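PDB 3LOP: substrate binding periplasmic protein from Ralstonia solanacearum, which probably binds leucine or a related amino acid in the periplasm as the receptor component of an ABC-type uptake system. Local coordinates for residues A[129-134]-A[160-165]; A[72-76]-A[307-312]; A[242-246]-A[348-352]. All coordinates share one frame; numbering follows the deposited sequence.

Contact 1. Residues A[129-134]-A[160-165]; sequences IDKMIT and GVERTL
Segments 129-134 and 160-165, from helices 125-138 and 152-166, pack with their axes 9.4 Å apart and crossing at -55°, in the half of this periplasmic binding protein built on the parallel sheet 174-178, 144-149, 199-203 and 224-227. The backbones come nearest where D130 faces T164. The T164 side chain is a knob that enters the hole between I129, D130, I133 and T134, and its two branches serve different ends. Its hydroxyl lies anti to the carbonyl carbon (chi1 -57°) and donates to D130 OD1, the OG1 to OD1 distance being 2.7 Å and the approach nearly along the carboxylate C-O bond. The same OD1 also accepts from Q126, so this oxygen is gripped twice. The methyl CG2 of T164 turns instead to I133, meeting its CG2 at 3.6 Å. Threonine suits the hole because one small residue supplies both a donor and a methyl. Beside it, I129 lays CG2 over the backbone, 3.7 Å from G160 O, and G160, with no side chain, lets I129 CD1 come down to 4.0 Å from its CA. F201 of strand 199-203 touches I129, I133 and V161, so apolar side chains of both helices meet the sheet there. At the far end of the interface, I133 CG2 also meets L165 CD2 at 3.6 Å, the two side chains lying nearly perpendicular.

Contact 2. Residues A[72-76]-A[307-312]; sequences DNPVA and PTREQV
A capping box opens helix 309-317 where it lies against the start of strand 74-78, the central strand of the parallel sheet 47-53, 6-12, 74-78, 102-103 and 118-119. T308 is the N-cap: its OG1 accepts from Q311 N at 3.1 Å, while T308 N donates in return to Q311 OE1 at 3.0 Å, in the plane of the side-chain amide and on a lone pair. Threonine suits the place because its short hydroxyl can reach back to an amide of the first turn, which has no carbonyl before it in the helix. The backbones approach most closely at V75 and R309, their CA atoms 4.3 Å apart. V75 fits this corner of the chain as a compact branched residue: CG1, set anti to its carbonyl carbon (chi1 -63°), reaches P307 O at 3.7 Å, and CB packs on V312 CG2, the two valines crossing at about a right angle. I6 and I300 touch V75 as well, making it part of the seam between the sheet and helix 284-303. R309 runs its aliphatic part past the carbonyl of V75, with CG 3.7 Å from V75 O, then bends at chi3 (-60°) and lies alongside the P74 ring. Its length carries the guanidinium on to the C-terminal end of helix 94-98, where NH1 donates to the carbonyl oxygen of A98. On the way the group passes obliquely by the backbone of P74, its NE 2.9 Å from P74 O.

Contact 3. Residues A[242-246]-A[348-352]; sequences LDAVR and VGPNG
With chi1 at 57°, the R246 side chain leaves the backbone between N and the carbonyl carbon, and a second bend at chi3 (59°) brings its guanidinium to P350 O, while L242, whose CG is anti to its own N, extends two methyls over the same turn. NE and NH2 of R246 both donate to P350 O, at 2.9 and 3.1 Å; the oxygen lies in the guanidinium plane, and NE comes in on a lone pair. Two bonds on one atom hold the group's rotation, and NH1 forms a salt bridge to D243 OD1, 3.0 Å away. Arginine suits the spot because its side-on pair and its remaining nitrogen serve different partners. L242 CD2 touches P350 O at 3.4 Å, and CD1 rests on G352 N at 3.6 Å. The type I turn from G349 to G352 ends with positive phi at G352, easily adopted by glycine. V348 turns inward to V245, their CG1 atoms 4.3 Å apart. The short helix 242-245 is thereby joined to the end of strand 344-348, whose V348 makes backbone hydrogen bonds with G247 and Y248, while helices 233-240 and 206-218 flank V245.

The three contacts spread over the two lobes of a periplasmic binding protein. Contact 2 stands on the opposite side of the chain's centre from contacts 1 and 3, its centre about 38 Å from that of contact 1 and 44 Å from that of contact 3. Contacts 1 and 3 are closer neighbours, with centres about 24 Å apart and nearest atoms about 10 Å apart. In sequence, contact 1 falls wholly between the two segments of contact 2, whereas 242-246 and 348-352 alternate with them. Contact 1 comes nearest the ligand: the I129 side chain is about 10 Å from the bound leucine and 11 Å from the magnesium ion.

Contact 1. Residues A[129-134]-A[160-165]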
ATOM      1  N   ILE A 129       3.916 -12.698  -0.630  1.00  5.15           N
ATOM      2  CA  ILE A 129       3.726 -13.878  -1.461  1.00  5.28           C
ATOM      3  C   ILE A 129       4.394 -15.109  -0.857  1.00  5.76           C
ATOM      4  O   ILE A 129       3.785 -16.178  -0.781  1.00  6.38           O
ATOM      5  CB  ILE A 129       4.252 -13.621  -2.893  1.00  5.71           C
ATOM      6  CG1 ILE A 129       3.385 -12.549  -3.562  1.00  5.64           C
ATOM      7  CG2 ILE A 129       4.232 -14.909  -3.704  1.00  6.94           C
ATOM      8  CD1 ILE A 129       3.899 -12.072  -4.908  1.00  7.22           C
ATOM      9  N   ASP A 130       5.639 -14.965  -0.416  1.00  6.04           N
ATOM     10  CA  ASP A 130       6.337 -16.090   0.196  1.00  7.45           C
ATOM     11  C   ASP A 130       5.536 -16.637   1.370  1.00  7.01           C
ATOM     12  O   ASP A 130       5.283 -17.839   1.462  1.00  7.55           O
ATOM     13  CB  ASP A 130       7.722 -15.668   0.705  1.00  9.73           C
ATOM     14  CG  ASP A 130       8.723 -15.475  -0.412  1.00 14.70           C
ATOM     15  OD1 ASP A 130       8.570 -16.119  -1.471  1.00 17.81           O
ATOM     16  OD2 ASP A 130       9.678 -14.690  -0.224  1.00 18.46           O
ATOM     17  N   LYS A 131       5.129 -15.751   2.269  1.00  7.24           N
ATOM     18  CA  LYS A 131       4.384 -16.170   3.448  1.00  7.59           C
ATOM     19  C   LYS A 131       3.042 -16.829   3.126  1.00  7.43           C
ATOM     20  O   LYS A 131       2.744 -17.909   3.632  1.00  8.10           O
ATOM     21  CB  LYS A 131       4.176 -14.974   4.381  1.00 10.75           C
ATOM     22  CG  LYS A 131       4.097 -15.342   5.858  1.00 15.20           C
ATOM     23  CD  LYS A 131       4.116 -14.098   6.734  1.00 17.66           C
ATOM     24  CE  LYS A 131       4.099 -14.454   8.211  1.00 19.21           C
ATOM     25  NZ  LYS A 131       5.284 -15.265   8.597  1.00 19.46           N
HETATM   26  N   MSE A 132       2.241 -16.189   2.276  1.00  6.78           N
HETATM   27  CA  MSE A 132       0.928 -16.731   1.921  1.00  6.99           C
HETATM   28  C   MSE A 132       0.976 -18.001   1.080  1.00  7.82           C
HETATM   29  O   MSE A 132       0.243 -18.954   1.346  1.00  6.87           O
HETATM   30  CB  MSE A 132       0.096 -15.686   1.172  1.00  7.87           C
HETATM   31  CG  MSE A 132      -0.434 -14.563   2.037  1.00  8.29           C
HETATM   32 SE   MSE A 132      -1.620 -13.397   1.044  1.00 16.38          SE
HETATM   33  CE  MSE A 132      -0.307 -12.169   0.340  1.00  9.01           C
ATOM     34  N   ILE A 133       1.820 -18.010   0.055  1.00  7.22           N
ATOM     35  CA  ILE A 133       1.918 -19.175  -0.809  1.00  7.18           C
ATOM     36  C   ILE A 133       2.511 -20.368  -0.066  1.00  7.68           C
ATOM     37  O   ILE A 133       2.028 -21.491  -0.204  1.00  8.13           O
ATOM     38  CB  ILE A 133       2.755 -18.859  -2.075  1.00  7.42           C
ATOM     39  CG1 ILE A 133       2.061 -17.761  -2.887  1.00  7.22           C
ATOM     40  CG2 ILE A 133       2.915 -20.111  -2.929  1.00  7.98           C
ATOM     41  CD1 ILE A 133       0.668 -18.132  -3.365  1.00  9.43           C
ATOM     42  N   THR A 134       3.541 -20.129   0.737  1.00  7.19           N
ATOM     43  CA  THR A 134       4.151 -21.222   1.487  1.00  8.26           C
ATOM     44  C   THR A 134       3.136 -21.824   2.455  1.00  7.92           C
ATOM     45  O   THR A 134       3.136 -23.032   2.692  1.00  8.07           O
ATOM     46  CB  THR A 134       5.393 -20.745   2.261  1.00  9.10           C
ATOM     47  OG1 THR A 134       6.383 -20.295   1.331  1.00 11.77           O
ATOM     48  CG2 THR A 134       5.976 -21.880   3.091  1.00 11.13           C
ATOM     49  N   GLY A 160       6.613 -13.405  -8.655  1.00  7.65           N
ATOM     50  CA  GLY A 160       6.731 -13.762  -7.254  1.00  7.47           C
ATOM     51  C   GLY A 160       6.113 -15.103  -6.912  1.00  7.79           C
ATOM     52  O   GLY A 160       6.735 -15.925  -6.242  1.00  7.34           O
ATOM     53  N   VAL A 161       4.885 -15.327  -7.368  1.00  6.44           N
ATOM     54  CA  VAL A 161       4.206 -16.584  -7.096  1.00  5.69           C
ATOM     55  C   VAL A 161       4.945 -17.745  -7.756  1.00  6.50           C
ATOM     56  O   VAL A 161       5.082 -18.817  -7.162  1.00  6.61           O
ATOM     57  CB  VAL A 161       2.739 -16.542  -7.590  1.00  6.49           C
ATOM     58  CG1 VAL A 161       2.106 -17.917  -7.469  1.00  6.69           C
ATOM     59  CG2 VAL A 161       1.944 -15.539  -6.764  1.00  7.12           C
ATOM     60  N   GLU A 162       5.435 -17.533  -8.974  1.00  6.44           N
ATOM     61  CA  GLU A 162       6.166 -18.580  -9.682  1.00  7.89           C
ATOM     62  C   GLU A 162       7.444 -18.944  -8.935  1.00  8.03           C
ATOM     63  O   GLU A 162       7.803 -20.118  -8.841  1.00  7.64           O
ATOM     64  CB  GLU A 162       6.522 -18.132 -11.103  1.00 10.46           C
ATOM     65  CG  GLU A 162       5.321 -17.865 -11.991  1.00 17.88           C
ATOM     66  CD  GLU A 162       5.709 -17.546 -13.424  1.00 21.49           C
ATOM     67  OE1 GLU A 162       6.606 -16.699 -13.625  1.00 25.19           O
ATOM     68  OE2 GLU A 162       5.112 -18.138 -14.348  1.00 25.16           O
ATOM     69  N   ARG A 163       8.123 -17.934  -8.404  1.00  6.77           N
ATOM     70  CA  ARG A 163       9.367 -18.154  -7.673  1.00  7.68           C
ATOM     71  C   ARG A 163       9.134 -18.995  -6.423  1.00  7.63           C
ATOM     72  O   ARG A 163       9.854 -19.963  -6.170  1.00  8.82           O
ATOM     73  CB  ARG A 163       9.994 -16.813  -7.286  1.00  9.77           C
ATOM     74  CG  ARG A 163      11.327 -16.934  -6.558  1.00 15.10           C
ATOM     75  CD  ARG A 163      11.912 -15.559  -6.282  1.00 18.79           C
ATOM     76  NE  ARG A 163      12.072 -14.795  -7.515  1.00 22.78           N
ATOM     77  CZ  ARG A 163      12.434 -13.517  -7.565  1.00 25.08           C
ATOM     78  NH1 ARG A 163      12.678 -12.848  -6.446  1.00 25.87           N
ATOM     79  NH2 ARG A 163      12.546 -12.905  -8.737  1.00 25.36           N
ATOM     80  N   THR A 164       8.124 -18.627  -5.642  1.00  6.86           N
ATOM     81  CA  THR A 164       7.813 -19.354  -4.422  1.00  7.65           C
ATOM     82  C   THR A 164       7.386 -20.784  -4.739  1.00  7.58           C
ATOM     83  O   THR A 164       7.834 -21.730  -4.094  1.00  7.22           O
ATOM     84  CB  THR A 164       6.693 -18.649  -3.628  1.00  8.50           C
ATOM     85  OG1 THR A 164       7.087 -17.299  -3.348  1.00 11.23           O
ATOM     86  CG2 THR A 164       6.435 -19.374  -2.306  1.00  9.95           C
ATOM     87  N   LEU A 165       6.535 -20.950  -5.744  1.00  6.07           N
ATOM     88  CA  LEU A 165       6.075 -22.286  -6.102  1.00  6.61           C
ATOM     89  C   LEU A 165       7.208 -23.164  -6.621  1.00  6.90           C
ATOM     90  O   LEU A 165       7.242 -24.366  -6.349  1.00  6.99           O
ATOM     91  CB  LEU A 165       4.949 -22.205  -7.136  1.00  6.93           C
ATOM     92  CG  LEU A 165       3.611 -21.681  -6.603  1.00  5.73           C
ATOM     93  CD1 LEU A 165       2.590 -21.623  -7.738  1.00  5.19           C
ATOM     94  CD2 LEU A 165       3.115 -22.590  -5.480  1.00  5.78           C
TER

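Contact 2. Residues A[72-76]-A[307-312]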
ATOM      1  N   ASP A  72       5.583  24.061  -5.054  1.00 12.12           N
ATOM      2  CA  ASP A  72       5.250  23.954  -3.638  1.00 13.32           C
ATOM      3  C   ASP A  72       6.399  23.857  -2.636  1.00 14.96           C
ATOM      4  O   ASP A  72       6.159  23.726  -1.436  1.00 15.20           O
ATOM      5  CB  ASP A  72       4.290  22.780  -3.437  1.00 15.08           C
ATOM      6  CG  ASP A  72       2.973  22.984  -4.163  1.00 17.37           C
ATOM      7  OD1 ASP A  72       2.316  24.014  -3.911  1.00 19.94           O
ATOM      8  OD2 ASP A  72       2.598  22.121  -4.983  1.00 19.82           O
ATOM      9  N   ASN A  73       7.636  23.932  -3.118  1.00 16.68           N
ATOM     10  CA  ASN A  73       8.812  23.859  -2.245  1.00 17.75           C
ATOM     11  C   ASN A  73       8.704  22.747  -1.197  1.00 15.59           C
ATOM     12  O   ASN A  73       8.917  22.983  -0.009  1.00 16.55           O
ATOM     13  CB  ASN A  73       9.014  25.193  -1.519  1.00 22.28           C
ATOM     14  CG  ASN A  73       9.065  26.373  -2.467  1.00 24.67           C
ATOM     15  OD1 ASN A  73       9.940  26.456  -3.329  1.00 28.34           O
ATOM     16  ND2 ASN A  73       8.123  27.295  -2.311  1.00 27.57           N
ATOM     17  N   PRO A  74       8.377  21.520  -1.623  1.00 13.38           N
ATOM     18  CA  PRO A  74       8.254  20.419  -0.664  1.00 10.67           C
ATOM     19  C   PRO A  74       9.590  19.831  -0.225  1.00  9.74           C
ATOM     20  O   PRO A  74      10.585  19.919  -0.945  1.00  9.81           O
ATOM     21  CB  PRO A  74       7.426  19.401  -1.431  1.00 12.05           C
ATOM     22  CG  PRO A  74       7.968  19.551  -2.811  1.00 11.45           C
ATOM     23  CD  PRO A  74       8.035  21.063  -2.982  1.00 12.79           C
ATOM     24  N   VAL A  75       9.607  19.227   0.959  1.00  7.46           N
ATOM     25  CA  VAL A  75      10.817  18.593   1.461  1.00  6.15           C
ATOM     26  C   VAL A  75      10.754  17.096   1.181  1.00  4.50           C
ATOM     27  O   VAL A  75      11.753  16.392   1.291  1.00  4.45           O
ATOM     28  CB  VAL A  75      11.003  18.818   2.980  1.00  6.42           C
ATOM     29  CG1 VAL A  75      11.176  20.301   3.258  1.00  9.11           C
ATOM     30  CG2 VAL A  75       9.811  18.254   3.752  1.00  7.60           C
ATOM     31  N   ALA A  76       9.572  16.613   0.807  1.00  4.24           N
ATOM     32  CA  ALA A  76       9.396  15.198   0.513  1.00  4.05           C
ATOM     33  C   ALA A  76       8.060  14.915  -0.162  1.00  4.17           C
ATOM     34  O   ALA A  76       7.154  15.753  -0.155  1.00  4.62           O
ATOM     35  CB  ALA A  76       9.509  14.377   1.799  1.00  4.54           C
ATOM     36  N   PRO A 307      14.112  23.117   7.825  1.00 14.24           N
ATOM     37  CA  PRO A 307      14.779  22.005   7.146  1.00 13.92           C
ATOM     38  C   PRO A 307      14.715  22.049   5.627  1.00 13.11           C
ATOM     39  O   PRO A 307      13.697  22.422   5.046  1.00 13.38           O
ATOM     40  CB  PRO A 307      14.059  20.787   7.710  1.00 14.16           C
ATOM     41  CG  PRO A 307      12.662  21.288   7.845  1.00 14.35           C
ATOM     42  CD  PRO A 307      12.875  22.652   8.479  1.00 14.07           C
ATOM     43  N   THR A 308      15.817  21.661   4.994  1.00 13.17           N
ATOM     44  CA  THR A 308      15.895  21.632   3.542  1.00 12.49           C
ATOM     45  C   THR A 308      15.600  20.220   3.066  1.00 12.22           C
ATOM     46  O   THR A 308      15.559  19.279   3.859  1.00 10.87           O
ATOM     47  CB  THR A 308      17.297  22.003   3.034  1.00 12.74           C
ATOM     48  OG1 THR A 308      18.234  21.006   3.459  1.00 11.42           O
ATOM     49  CG2 THR A 308      17.719  23.359   3.572  1.00 12.95           C
ATOM     50  N   ARG A 309      15.412  20.083   1.760  1.00 11.18           N
ATOM     51  CA  ARG A 309      15.132  18.798   1.145  1.00 11.58           C
ATOM     52  C   ARG A 309      16.290  17.841   1.442  1.00 10.11           C
ATOM     53  O   ARG A 309      16.083  16.660   1.717  1.00  9.47           O
ATOM     54  CB  ARG A 309      14.969  18.999  -0.363  1.00 13.96           C
ATOM     55  CG  ARG A 309      14.097  17.978  -1.054  1.00 16.82           C
ATOM     56  CD  ARG A 309      13.755  18.446  -2.461  1.00 18.69           C
ATOM     57  NE  ARG A 309      13.031  19.715  -2.447  1.00 21.20           N
ATOM     58  CZ  ARG A 309      12.544  20.313  -3.530  1.00 24.76           C
ATOM     59  NH1 ARG A 309      12.701  19.761  -4.725  1.00 25.61           N
ATOM     60  NH2 ARG A 309      11.895  21.464  -3.418  1.00 27.24           N
ATOM     61  N   GLU A 310      17.510  18.368   1.393  1.00  9.87           N
ATOM     62  CA  GLU A 310      18.712  17.584   1.660  1.00 10.32           C
ATOM     63  C   GLU A 310      18.781  17.111   3.112  1.00  8.64           C
ATOM     64  O   GLU A 310      19.128  15.963   3.379  1.00  8.06           O
ATOM     65  CB  GLU A 310      19.957  18.415   1.323  1.00 12.02           C
ATOM     66  CG  GLU A 310      21.283  17.820   1.783  1.00 17.20           C
ATOM     67  CD  GLU A 310      21.506  16.401   1.293  1.00 19.50           C
ATOM     68  OE1 GLU A 310      21.232  16.126   0.105  1.00 21.46           O
ATOM     69  OE2 GLU A 310      21.969  15.563   2.097  1.00 22.33           O
ATOM     70  N   GLN A 311      18.449  17.994   4.048  1.00  8.78           N
ATOM     71  CA  GLN A 311      18.486  17.635   5.459  1.00  7.48           C
ATOM     72  C   GLN A 311      17.445  16.574   5.797  1.00  6.56           C
ATOM     73  O   GLN A 311      17.695  15.682   6.604  1.00  7.65           O
ATOM     74  CB  GLN A 311      18.269  18.872   6.330  1.00  9.61           C
ATOM     75  CG  GLN A 311      19.420  19.861   6.279  1.00 12.22           C
ATOM     76  CD  GLN A 311      19.140  21.111   7.084  1.00 13.90           C
ATOM     77  OE1 GLN A 311      18.162  21.816   6.835  1.00 14.01           O
ATOM     78  NE2 GLN A 311      20.000  21.395   8.056  1.00 16.52           N
ATOM     79  N   VAL A 312      16.277  16.666   5.175  1.00  5.98           N
ATOM     80  CA  VAL A 312      15.229  15.691   5.427  1.00  6.91           C
ATOM     81  C   VAL A 312      15.649  14.332   4.863  1.00  6.30           C
ATOM     82  O   VAL A 312      15.435  13.297   5.490  1.00  5.54           O
ATOM     83  CB  VAL A 312      13.888  16.153   4.804  1.00  6.39           C
ATOM     84  CG1 VAL A 312      12.848  15.049   4.901  1.00  8.36           C
ATOM     85  CG2 VAL A 312      13.396  17.399   5.530  1.00  7.85           C
TER

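Contact 3. Residues A[242-246]-A[348-352]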
ATOM      1  N   LEU A 242     -19.738  -9.526   1.996  1.00  8.41           N
ATOM      2  CA  LEU A 242     -19.188 -10.482   2.947  1.00  9.04           C
ATOM      3  C   LEU A 242     -19.419 -11.940   2.541  1.00  9.05           C
ATOM      4  O   LEU A 242     -18.580 -12.797   2.805  1.00  9.08           O
ATOM      5  CB  LEU A 242     -19.772 -10.223   4.338  1.00 11.92           C
ATOM      6  CG  LEU A 242     -19.123 -10.977   5.499  1.00 12.81           C
ATOM      7  CD1 LEU A 242     -17.624 -10.681   5.539  1.00 12.21           C
ATOM      8  CD2 LEU A 242     -19.784 -10.557   6.798  1.00 14.36           C
ATOM      9  N   ASP A 243     -20.549 -12.230   1.899  1.00  9.47           N
ATOM     10  CA  ASP A 243     -20.821 -13.604   1.484  1.00  9.79           C
ATOM     11  C   ASP A 243     -19.717 -14.153   0.585  1.00  8.87           C
ATOM     12  O   ASP A 243     -19.396 -15.341   0.637  1.00  9.89           O
ATOM     13  CB  ASP A 243     -22.158 -13.707   0.739  1.00 11.17           C
ATOM     14  CG  ASP A 243     -23.358 -13.573   1.659  1.00 13.67           C
ATOM     15  OD1 ASP A 243     -23.193 -13.680   2.892  1.00 14.45           O
ATOM     16  OD2 ASP A 243     -24.478 -13.378   1.140  1.00 15.46           O
ATOM     17  N   ALA A 244     -19.138 -13.290  -0.243  1.00  7.04           N
ATOM     18  CA  ALA A 244     -18.083 -13.715  -1.152  1.00  6.59           C
ATOM     19  C   ALA A 244     -16.698 -13.541  -0.548  1.00  5.23           C
ATOM     20  O   ALA A 244     -15.763 -14.248  -0.921  1.00  5.78           O
ATOM     21  CB  ALA A 244     -18.175 -12.927  -2.465  1.00  7.08           C
ATOM     22  N   VAL A 245     -16.582 -12.625   0.407  1.00  4.65           N
ATOM     23  CA  VAL A 245     -15.295 -12.313   1.018  1.00  5.45           C
ATOM     24  C   VAL A 245     -14.901 -13.028   2.312  1.00  5.60           C
ATOM     25  O   VAL A 245     -13.713 -13.173   2.584  1.00  5.03           O
ATOM     26  CB  VAL A 245     -15.172 -10.779   1.227  1.00  5.52           C
ATOM     27  CG1 VAL A 245     -13.843 -10.428   1.868  1.00  5.91           C
ATOM     28  CG2 VAL A 245     -15.297 -10.073  -0.121  1.00  6.16           C
ATOM     29  N   ARG A 246     -15.861 -13.476   3.117  1.00  5.37           N
ATOM     30  CA  ARG A 246     -15.474 -14.154   4.353  1.00  5.34           C
ATOM     31  C   ARG A 246     -14.517 -15.309   4.040  1.00  4.43           C
ATOM     32  O   ARG A 246     -14.743 -16.082   3.105  1.00  5.92           O
ATOM     33  CB  ARG A 246     -16.707 -14.652   5.135  1.00  6.17           C
ATOM     34  CG  ARG A 246     -17.655 -15.587   4.394  1.00  7.86           C
ATOM     35  CD  ARG A 246     -18.708 -16.158   5.355  1.00  8.62           C
ATOM     36  NE  ARG A 246     -19.508 -15.123   6.010  1.00  8.28           N
ATOM     37  CZ  ARG A 246     -20.688 -14.691   5.570  1.00  9.55           C
ATOM     38  NH1 ARG A 246     -21.220 -15.206   4.471  1.00  8.18           N
ATOM     39  NH2 ARG A 246     -21.336 -13.733   6.226  1.00  9.66           N
ATOM     40  N   VAL A 348     -10.137 -12.797   6.960  1.00  5.14           N
ATOM     41  CA  VAL A 348     -11.389 -12.088   7.181  1.00  5.08           C
ATOM     42  C   VAL A 348     -12.345 -13.096   7.812  1.00  5.22           C
ATOM     43  O   VAL A 348     -12.666 -14.119   7.206  1.00  5.42           O
ATOM     44  CB  VAL A 348     -11.980 -11.561   5.860  1.00  5.49           C
ATOM     45  CG1 VAL A 348     -13.354 -10.943   6.103  1.00  6.66           C
ATOM     46  CG2 VAL A 348     -11.042 -10.526   5.261  1.00  6.97           C
ATOM     47  N   GLY A 349     -12.771 -12.810   9.039  1.00  5.34           N
ATOM     48  CA  GLY A 349     -13.677 -13.694   9.754  1.00  8.04           C
ATOM     49  C   GLY A 349     -15.083 -13.774   9.186  1.00  7.22           C
ATOM     50  O   GLY A 349     -15.441 -13.011   8.289  1.00  8.03           O
ATOM     51  N   PRO A 350     -15.917 -14.692   9.704  1.00  7.74           N
ATOM     52  CA  PRO A 350     -17.295 -14.878   9.242  1.00  8.39           C
ATOM     53  C   PRO A 350     -18.140 -13.612   9.174  1.00  8.92           C
ATOM     54  O   PRO A 350     -19.014 -13.497   8.314  1.00  8.91           O
ATOM     55  CB  PRO A 350     -17.854 -15.889  10.237  1.00  7.21           C
ATOM     56  CG  PRO A 350     -16.657 -16.709  10.580  1.00  8.34           C
ATOM     57  CD  PRO A 350     -15.599 -15.648  10.779  1.00  6.47           C
ATOM     58  N   ASN A 351     -17.882 -12.667  10.074  1.00  9.29           N
ATOM     59  CA  ASN A 351     -18.642 -11.425  10.091  1.00 10.23           C
ATOM     60  C   ASN A 351     -17.836 -10.228   9.595  1.00 10.76           C
ATOM     61  O   ASN A 351     -18.257  -9.080   9.745  1.00 12.34           O
ATOM     62  CB  ASN A 351     -19.179 -11.166  11.499  1.00 11.81           C
ATOM     63  CG  ASN A 351     -19.983 -12.335  12.032  1.00 14.13           C
ATOM     64  OD1 ASN A 351     -20.874 -12.849  11.353  1.00 15.43           O
ATOM     65  ND2 ASN A 351     -19.677 -12.759  13.252  1.00 15.65           N
ATOM     66  N   GLY A 352     -16.674 -10.498   9.009  1.00  9.39           N
ATOM     67  CA  GLY A 352     -15.862  -9.417   8.469  1.00  8.76           C
ATOM     68  C   GLY A 352     -14.662  -8.924   9.256  1.00  8.96           C
ATOM     69  O   GLY A 352     -13.877  -8.132   8.735  1.00  9.70           O
TER
HETATM   70  O   HOH W   1     -22.081 -12.363   8.965  1.00 15.30           O